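Alpha-fucosidase (Bifidobacterium bifidum, PDB 2EAB) probably hydrolyses alpha-1,2-fucosyl linkages, releasing L-fucose from glycans, this chain being the calcium-binding catalytic part of a longer membrane-associated protein. Local coordinates at residues E477-A489 against W501-Q513. Sequence-based numbering, arbitrary orientation.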
ATOM      1  N   GLU A 477     -13.777  -5.606 -22.452  1.00  8.34           N
ATOM      2  CA  GLU A 477     -14.165  -5.706 -23.860  1.00  8.76           C
ATOM      3  C   GLU A 477     -13.404  -4.747 -24.767  1.00  8.45           C
ATOM      4  O   GLU A 477     -13.589  -4.761 -25.986  1.00  8.83           O
ATOM      5  CB  GLU A 477     -15.675  -5.486 -24.015  1.00  9.04           C
ATOM      6  CG  GLU A 477     -16.534  -6.380 -23.126  1.00 11.31           C
ATOM      7  CD  GLU A 477     -16.176  -7.842 -23.248  1.00 14.22           C
ATOM      8  OE1 GLU A 477     -16.212  -8.375 -24.377  1.00 16.66           O
ATOM      9  OE2 GLU A 477     -15.858  -8.463 -22.211  1.00 15.20           O
ATOM     10  N   GLY A 478     -12.540  -3.928 -24.176  1.00  8.25           N
ATOM     11  CA  GLY A 478     -11.716  -2.994 -24.938  1.00  8.02           C
ATOM     12  C   GLY A 478     -10.422  -3.625 -25.414  1.00  7.92           C
ATOM     13  O   GLY A 478     -10.151  -4.798 -25.148  1.00  8.15           O
ATOM     14  N   GLU A 479      -9.620  -2.835 -26.124  1.00  7.48           N
ATOM     15  CA  GLU A 479      -8.365  -3.320 -26.694  1.00  7.25           C
ATOM     16  C   GLU A 479      -7.188  -3.266 -25.726  1.00  7.06           C
ATOM     17  O   GLU A 479      -6.125  -3.821 -26.007  1.00  7.24           O
ATOM     18  CB  GLU A 479      -8.034  -2.565 -27.980  1.00  7.73           C
ATOM     19  CG  GLU A 479      -8.972  -2.898 -29.119  1.00  7.63           C
ATOM     20  CD  GLU A 479      -8.967  -4.382 -29.437  1.00  9.57           C
ATOM     21  OE1 GLU A 479      -7.888  -4.924 -29.763  1.00  8.96           O
ATOM     22  OE2 GLU A 479     -10.043  -5.010 -29.340  1.00 11.24           O
ATOM     23  N   GLY A 480      -7.381  -2.609 -24.586  1.00  6.72           N
ATOM     24  CA  GLY A 480      -6.321  -2.506 -23.602  1.00  6.59           C
ATOM     25  C   GLY A 480      -6.207  -1.137 -22.978  1.00  6.59           C
ATOM     26  O   GLY A 480      -6.573  -0.124 -23.573  1.00  6.52           O
ATOM     27  N   TYR A 481      -5.683  -1.123 -21.760  1.00  6.14           N
ATOM     28  CA  TYR A 481      -5.422   0.107 -21.032  1.00  6.13           C
ATOM     29  C   TYR A 481      -3.981   0.066 -20.534  1.00  6.24           C
ATOM     30  O   TYR A 481      -3.505  -0.958 -20.042  1.00  6.53           O
ATOM     31  CB  TYR A 481      -6.441   0.320 -19.893  1.00  6.29           C
ATOM     32  CG  TYR A 481      -6.589  -0.857 -18.952  1.00  5.83           C
ATOM     33  CD1 TYR A 481      -6.004  -0.837 -17.693  1.00  6.06           C
ATOM     34  CD2 TYR A 481      -7.309  -1.995 -19.329  1.00  6.38           C
ATOM     35  CE1 TYR A 481      -6.127  -1.918 -16.831  1.00  6.20           C
ATOM     36  CE2 TYR A 481      -7.435  -3.083 -18.481  1.00  6.35           C
ATOM     37  CZ  TYR A 481      -6.839  -3.039 -17.233  1.00  6.14           C
ATOM     38  OH  TYR A 481      -6.955  -4.110 -16.378  1.00  6.34           O
ATOM     39  N   MET A 482      -3.293   1.186 -20.709  1.00  5.84           N
ATOM     40  CA  MET A 482      -1.887   1.297 -20.388  1.00  5.96           C
ATOM     41  C   MET A 482      -1.699   2.423 -19.379  1.00  5.86           C
ATOM     42  O   MET A 482      -2.299   3.487 -19.509  1.00  6.00           O
ATOM     43  CB  MET A 482      -1.096   1.586 -21.668  1.00  6.14           C
ATOM     44  CG  MET A 482       0.404   1.684 -21.466  1.00  6.84           C
ATOM     45  SD  MET A 482       1.248   2.228 -22.962  1.00  6.59           S
ATOM     46  CE  MET A 482       2.184   0.765 -23.426  1.00  6.95           C
ATOM     47  N   ALA A 483      -0.873   2.166 -18.367  1.00  5.61           N
ATOM     48  CA  ALA A 483      -0.471   3.181 -17.399  1.00  5.49           C
ATOM     49  C   ALA A 483       0.938   2.851 -16.938  1.00  5.59           C
ATOM     50  O   ALA A 483       1.434   1.742 -17.164  1.00  5.93           O
ATOM     51  CB  ALA A 483      -1.433   3.250 -16.227  1.00  5.46           C
ATOM     52  N   HIS A 484       1.569   3.812 -16.272  1.00  5.08           N
ATOM     53  CA  HIS A 484       2.983   3.723 -15.975  1.00  5.39           C
ATOM     54  C   HIS A 484       3.254   3.908 -14.473  1.00  5.68           C
ATOM     55  O   HIS A 484       2.469   3.427 -13.656  1.00  5.95           O
ATOM     56  CB  HIS A 484       3.718   4.679 -16.911  1.00  5.43           C
ATOM     57  CG  HIS A 484       3.705   4.214 -18.330  1.00  5.61           C
ATOM     58  ND1 HIS A 484       2.700   4.498 -19.235  1.00  7.37           N
ATOM     59  CD2 HIS A 484       4.577   3.413 -18.979  1.00  4.36           C
ATOM     60  CE1 HIS A 484       2.975   3.907 -20.388  1.00  4.09           C
ATOM     61  NE2 HIS A 484       4.113   3.248 -20.256  1.00  6.90           N
ATOM     62  N   THR A 485       4.371   4.534 -14.099  1.00  5.40           N
ATOM     63  CA  THR A 485       4.736   4.650 -12.685  1.00  5.88           C
ATOM     64  C   THR A 485       3.959   5.755 -11.967  1.00  5.59           C
ATOM     65  O   THR A 485       3.240   5.501 -11.001  1.00  5.59           O
ATOM     66  CB  THR A 485       6.259   4.859 -12.493  1.00  6.14           C
ATOM     67  OG1 THR A 485       6.960   3.682 -12.914  1.00  6.81           O
ATOM     68  CG2 THR A 485       6.589   5.126 -11.036  1.00  6.41           C
ATOM     69  N   GLU A 486       4.135   6.989 -12.427  1.00  5.37           N
ATOM     70  CA  GLU A 486       3.551   8.134 -11.745  1.00  5.51           C
ATOM     71  C   GLU A 486       2.098   8.298 -12.151  1.00  5.62           C
ATOM     72  O   GLU A 486       1.802   8.590 -13.307  1.00  5.59           O
ATOM     73  CB  GLU A 486       4.322   9.409 -12.065  1.00  6.01           C
ATOM     74  CG  GLU A 486       5.776   9.373 -11.658  1.00  6.38           C
ATOM     75  CD  GLU A 486       6.412  10.737 -11.743  1.00  7.21           C
ATOM     76  OE1 GLU A 486       6.055  11.514 -12.658  1.00  7.09           O
ATOM     77  OE2 GLU A 486       7.278  11.038 -10.892  1.00  8.06           O
ATOM     78  N   ASN A 487       1.209   8.107 -11.181  1.00  5.33           N
ATOM     79  CA  ASN A 487      -0.225   8.208 -11.375  1.00  5.30           C
ATOM     80  C   ASN A 487      -0.827   9.210 -10.402  1.00  5.15           C
ATOM     81  O   ASN A 487      -0.173   9.634  -9.441  1.00  5.62           O
ATOM     82  CB  ASN A 487      -0.858   6.820 -11.260  1.00  5.67           C
ATOM     83  CG  ASN A 487      -0.695   6.018 -12.530  1.00  5.49           C
ATOM     84  OD1 ASN A 487      -1.517   6.118 -13.440  1.00  6.45           O
ATOM     85  ND2 ASN A 487       0.384   5.247 -12.619  1.00  6.11           N
ATOM     86  N   THR A 488      -2.060   9.621 -10.678  1.00  5.13           N
ATOM     87  CA  THR A 488      -2.682  10.703  -9.919  1.00  5.39           C
ATOM     88  C   THR A 488      -4.161  10.397  -9.686  1.00  5.41           C
ATOM     89  O   THR A 488      -4.635   9.298  -9.978  1.00  5.48           O
ATOM     90  CB  THR A 488      -2.574  12.053 -10.660  1.00  5.53           C
ATOM     91  OG1 THR A 488      -3.433  12.019 -11.803  1.00  5.14           O
ATOM     92  CG2 THR A 488      -1.140  12.366 -11.074  1.00  5.84           C
ATOM     93  N   ALA A 489      -4.893  11.386  -9.187  1.00  5.36           N
ATOM     94  CA  ALA A 489      -6.342  11.293  -9.042  1.00  5.62           C
ATOM     95  C   ALA A 489      -7.091  11.450 -10.374  1.00  5.57           C
ATOM     96  O   ALA A 489      -8.311  11.268 -10.416  1.00  5.81           O
ATOM     97  CB  ALA A 489      -6.830  12.328  -8.036  1.00  6.22           C
ATOM     98  N   TRP A 501      12.753   6.565 -15.603  1.00  7.91           N
ATOM     99  CA  TRP A 501      11.823   6.551 -14.474  1.00  7.77           C
ATOM    100  C   TRP A 501      10.363   6.681 -14.892  1.00  7.71           C
ATOM    101  O   TRP A 501       9.468   6.421 -14.084  1.00  8.28           O
ATOM    102  CB  TRP A 501      12.174   7.632 -13.435  1.00  8.11           C
ATOM    103  CG  TRP A 501      12.265   9.032 -13.984  1.00  8.48           C
ATOM    104  CD1 TRP A 501      13.407   9.707 -14.314  1.00  9.35           C
ATOM    105  CD2 TRP A 501      11.177   9.928 -14.256  1.00  8.89           C
ATOM    106  NE1 TRP A 501      13.099  10.964 -14.777  1.00  9.32           N
ATOM    107  CE2 TRP A 501      11.738  11.125 -14.756  1.00  8.97           C
ATOM    108  CE3 TRP A 501       9.784   9.833 -14.136  1.00  8.36           C
ATOM    109  CZ2 TRP A 501      10.952  12.225 -15.126  1.00  9.84           C
ATOM    110  CZ3 TRP A 501       9.004  10.929 -14.504  1.00  9.22           C
ATOM    111  CH2 TRP A 501       9.592  12.105 -14.999  1.00  9.88           C
ATOM    112  N   GLY A 502      10.124   7.080 -16.139  1.00  7.29           N
ATOM    113  CA  GLY A 502       8.775   7.413 -16.588  1.00  6.96           C
ATOM    114  C   GLY A 502       7.993   6.315 -17.281  1.00  6.37           C
ATOM    115  O   GLY A 502       6.761   6.348 -17.270  1.00  6.21           O
ATOM    116  N   TRP A 503       8.693   5.362 -17.893  1.00  6.36           N
ATOM    117  CA  TRP A 503       8.064   4.310 -18.691  1.00  6.56           C
ATOM    118  C   TRP A 503       8.106   2.990 -17.941  1.00  6.66           C
ATOM    119  O   TRP A 503       9.181   2.511 -17.586  1.00  6.95           O
ATOM    120  CB  TRP A 503       8.783   4.174 -20.036  1.00  6.86           C
ATOM    121  CG  TRP A 503       8.283   3.046 -20.892  1.00  7.15           C
ATOM    122  CD1 TRP A 503       8.686   1.739 -20.850  1.00  6.85           C
ATOM    123  CD2 TRP A 503       7.290   3.125 -21.921  1.00  7.33           C
ATOM    124  NE1 TRP A 503       8.014   1.006 -21.796  1.00  7.27           N
ATOM    125  CE2 TRP A 503       7.143   1.829 -22.461  1.00  7.29           C
ATOM    126  CE3 TRP A 503       6.517   4.168 -22.448  1.00  7.65           C
ATOM    127  CZ2 TRP A 503       6.250   1.546 -23.496  1.00  7.47           C
ATOM    128  CZ3 TRP A 503       5.622   3.884 -23.467  1.00  7.29           C
ATOM    129  CH2 TRP A 503       5.496   2.583 -23.980  1.00  7.57           C
ATOM    130  N   SER A 504       6.934   2.410 -17.705  1.00  6.33           N
ATOM    131  CA  SER A 504       6.845   1.127 -17.030  1.00  6.39           C
ATOM    132  C   SER A 504       5.456   0.533 -17.188  1.00  5.85           C
ATOM    133  O   SER A 504       4.707   0.461 -16.220  1.00  5.72           O
ATOM    134  CB  SER A 504       7.171   1.282 -15.544  1.00  6.75           C
ATOM    135  OG  SER A 504       6.215   2.109 -14.900  1.00  7.43           O
ATOM    136  N   PRO A 505       5.111   0.082 -18.402  1.00  5.92           N
ATOM    137  CA  PRO A 505       3.746  -0.383 -18.617  1.00  6.04           C
ATOM    138  C   PRO A 505       3.399  -1.667 -17.874  1.00  5.91           C
ATOM    139  O   PRO A 505       2.214  -1.965 -17.708  1.00  5.88           O
ATOM    140  CB  PRO A 505       3.672  -0.586 -20.130  1.00  6.19           C
ATOM    141  CG  PRO A 505       5.076  -0.808 -20.556  1.00  6.71           C
ATOM    142  CD  PRO A 505       5.914   0.023 -19.633  1.00  6.06           C
ATOM    143  N   ALA A 506       4.404  -2.420 -17.427  1.00  6.02           N
ATOM    144  CA  ALA A 506       4.129  -3.605 -16.616  1.00  5.98           C
ATOM    145  C   ALA A 506       3.615  -3.244 -15.220  1.00  5.77           C
ATOM    146  O   ALA A 506       3.221  -4.134 -14.458  1.00  6.13           O
ATOM    147  CB  ALA A 506       5.343  -4.519 -16.540  1.00  6.51           C
ATOM    148  N   ALA A 507       3.604  -1.950 -14.898  1.00  5.73           N
ATOM    149  CA  ALA A 507       2.977  -1.461 -13.676  1.00  5.92           C
ATOM    150  C   ALA A 507       1.516  -1.903 -13.578  1.00  5.68           C
ATOM    151  O   ALA A 507       1.018  -2.171 -12.476  1.00  5.65           O
ATOM    152  CB  ALA A 507       3.069   0.052 -13.609  1.00  6.50           C
ATOM    153  N   VAL A 508       0.821  -1.956 -14.715  1.00  5.54           N
ATOM    154  CA  VAL A 508      -0.584  -2.374 -14.713  1.00  5.82           C
ATOM    155  C   VAL A 508      -0.737  -3.875 -14.411  1.00  5.78           C
ATOM    156  O   VAL A 508      -1.418  -4.231 -13.453  1.00  6.05           O
ATOM    157  CB  VAL A 508      -1.353  -1.910 -15.981  1.00  5.79           C
ATOM    158  CG1 VAL A 508      -2.767  -2.473 -15.988  1.00  6.46           C
ATOM    159  CG2 VAL A 508      -1.387  -0.392 -16.041  1.00  6.23           C
ATOM    160  N   PRO A 509      -0.066  -4.761 -15.182  1.00  5.82           N
ATOM    161  CA  PRO A 509       0.032  -6.149 -14.712  1.00  6.27           C
ATOM    162  C   PRO A 509       0.347  -6.268 -13.213  1.00  6.14           C
ATOM    163  O   PRO A 509      -0.326  -7.008 -12.498  1.00  6.45           O
ATOM    164  CB  PRO A 509       1.163  -6.721 -15.576  1.00  6.29           C
ATOM    165  CG  PRO A 509       1.000  -6.001 -16.886  1.00  6.50           C
ATOM    166  CD  PRO A 509       0.551  -4.596 -16.516  1.00  6.27           C
ATOM    167  N   TRP A 510       1.342  -5.535 -12.726  1.00  5.85           N
ATOM    168  CA  TRP A 510       1.721  -5.656 -11.325  1.00  5.58           C
ATOM    169  C   TRP A 510       0.588  -5.277 -10.363  1.00  5.76           C
ATOM    170  O   TRP A 510       0.252  -6.055  -9.468  1.00  5.77           O
ATOM    171  CB  TRP A 510       2.970  -4.839 -11.035  1.00  5.88           C
ATOM    172  CG  TRP A 510       3.654  -5.187  -9.744  1.00  5.53           C
ATOM    173  CD1 TRP A 510       3.231  -6.064  -8.776  1.00  5.78           C
ATOM    174  CD2 TRP A 510       4.879  -4.639  -9.279  1.00  5.92           C
ATOM    175  NE1 TRP A 510       4.136  -6.100  -7.746  1.00  6.04           N
ATOM    176  CE2 TRP A 510       5.154  -5.224  -8.024  1.00  5.81           C
ATOM    177  CE3 TRP A 510       5.778  -3.700  -9.805  1.00  5.99           C
ATOM    178  CZ2 TRP A 510       6.303  -4.911  -7.292  1.00  6.81           C
ATOM    179  CZ3 TRP A 510       6.919  -3.393  -9.085  1.00  6.26           C
ATOM    180  CH2 TRP A 510       7.168  -3.989  -7.837  1.00  6.18           C
ATOM    181  N   ILE A 511      -0.002  -4.096 -10.534  1.00  5.58           N
ATOM    182  CA  ILE A 511      -1.088  -3.700  -9.638  1.00  5.54           C
ATOM    183  C   ILE A 511      -2.291  -4.642  -9.767  1.00  5.41           C
ATOM    184  O   ILE A 511      -3.026  -4.838  -8.804  1.00  5.27           O
ATOM    185  CB  ILE A 511      -1.486  -2.207  -9.815  1.00  5.66           C
ATOM    186  CG1 ILE A 511      -2.163  -1.666  -8.549  1.00  5.83           C
ATOM    187  CG2 ILE A 511      -2.357  -1.997 -11.052  1.00  5.97           C
ATOM    188  CD1 ILE A 511      -1.234  -1.570  -7.339  1.00  6.37           C
ATOM    189  N   LEU A 512      -2.473  -5.240 -10.943  1.00  5.80           N
ATOM    190  CA  LEU A 512      -3.500  -6.268 -11.099  1.00  6.00           C
ATOM    191  C   LEU A 512      -3.287  -7.482 -10.203  1.00  5.86           C
ATOM    192  O   LEU A 512      -4.253  -8.184  -9.878  1.00  6.30           O
ATOM    193  CB  LEU A 512      -3.669  -6.680 -12.557  1.00  5.95           C
ATOM    194  CG  LEU A 512      -4.384  -5.637 -13.426  1.00  6.35           C
ATOM    195  CD1 LEU A 512      -4.232  -5.988 -14.898  1.00  7.28           C
ATOM    196  CD2 LEU A 512      -5.852  -5.475 -13.059  1.00  6.93           C
ATOM    197  N   GLN A 513      -2.043  -7.745  -9.806  1.00  5.93           N
ATOM    198  CA  GLN A 513      -1.816  -8.798  -8.815  1.00  5.98           C
ATOM    199  C   GLN A 513      -2.520  -8.478  -7.504  1.00  5.84           C
ATOM    200  O   GLN A 513      -3.203  -9.334  -6.938  1.00  5.79           O
ATOM    201  CB  GLN A 513      -0.335  -9.025  -8.548  1.00  6.34           C
ATOM    202  CG  GLN A 513       0.411  -9.691  -9.680  1.00  6.89           C
ATOM    203  CD  GLN A 513       1.787 -10.171  -9.270  1.00  7.27           C
ATOM    204  OE1 GLN A 513       1.954 -10.761  -8.207  1.00  7.42           O
ATOM    205  NE2 GLN A 513       2.776  -9.945 -10.129  1.00  7.23           N
TER
HETATM  206  O   HOH W   1       5.487   7.309 -15.005  1.00  6.92           O
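In the glycoside hydrolase family 95 catalytic domain, the loop running into strand 486-487 packs on the turn that leads into helix 507-520, with H484 and W503 meeting at its centre. NE2 of H484 lies over one face of the W503 indole, 3.4 Å from CE3, the two ring planes 44° apart; the ring CD of P505 covers the same face. ND1 of H484 is hydrogen-bonded to the carbonyl of T493, which helps fix the imidazole's rotation. With CG anti to the backbone N (chi1 -178°), M482 reaches past P505 and sets its CE 3.8 Å from W503 CH2, while SD makes an oblique Met-aromatic contact with the six-membered ring. Were W503 an alanine, the H484 imidazole and the M482 methyl would probably lose the aromatic surface they share. Beyond H484, the hydroxyls T485 OG1 and S504 OG are hydrogen-bonded at 2.6 Å, and a water bridges E486 N (2.9 Å) to G502 O (2.8 Å). On helix 507-520, V508 spreads its methyls, CG1 3.5 Å from Y481 CE1 and CG2 3.6 Å from A483 CB. A type I turn (S504-A507) feeding a helix against a packed loop is consistent with the (alpha/alpha)6 barrel of six-hairpin glycosidases.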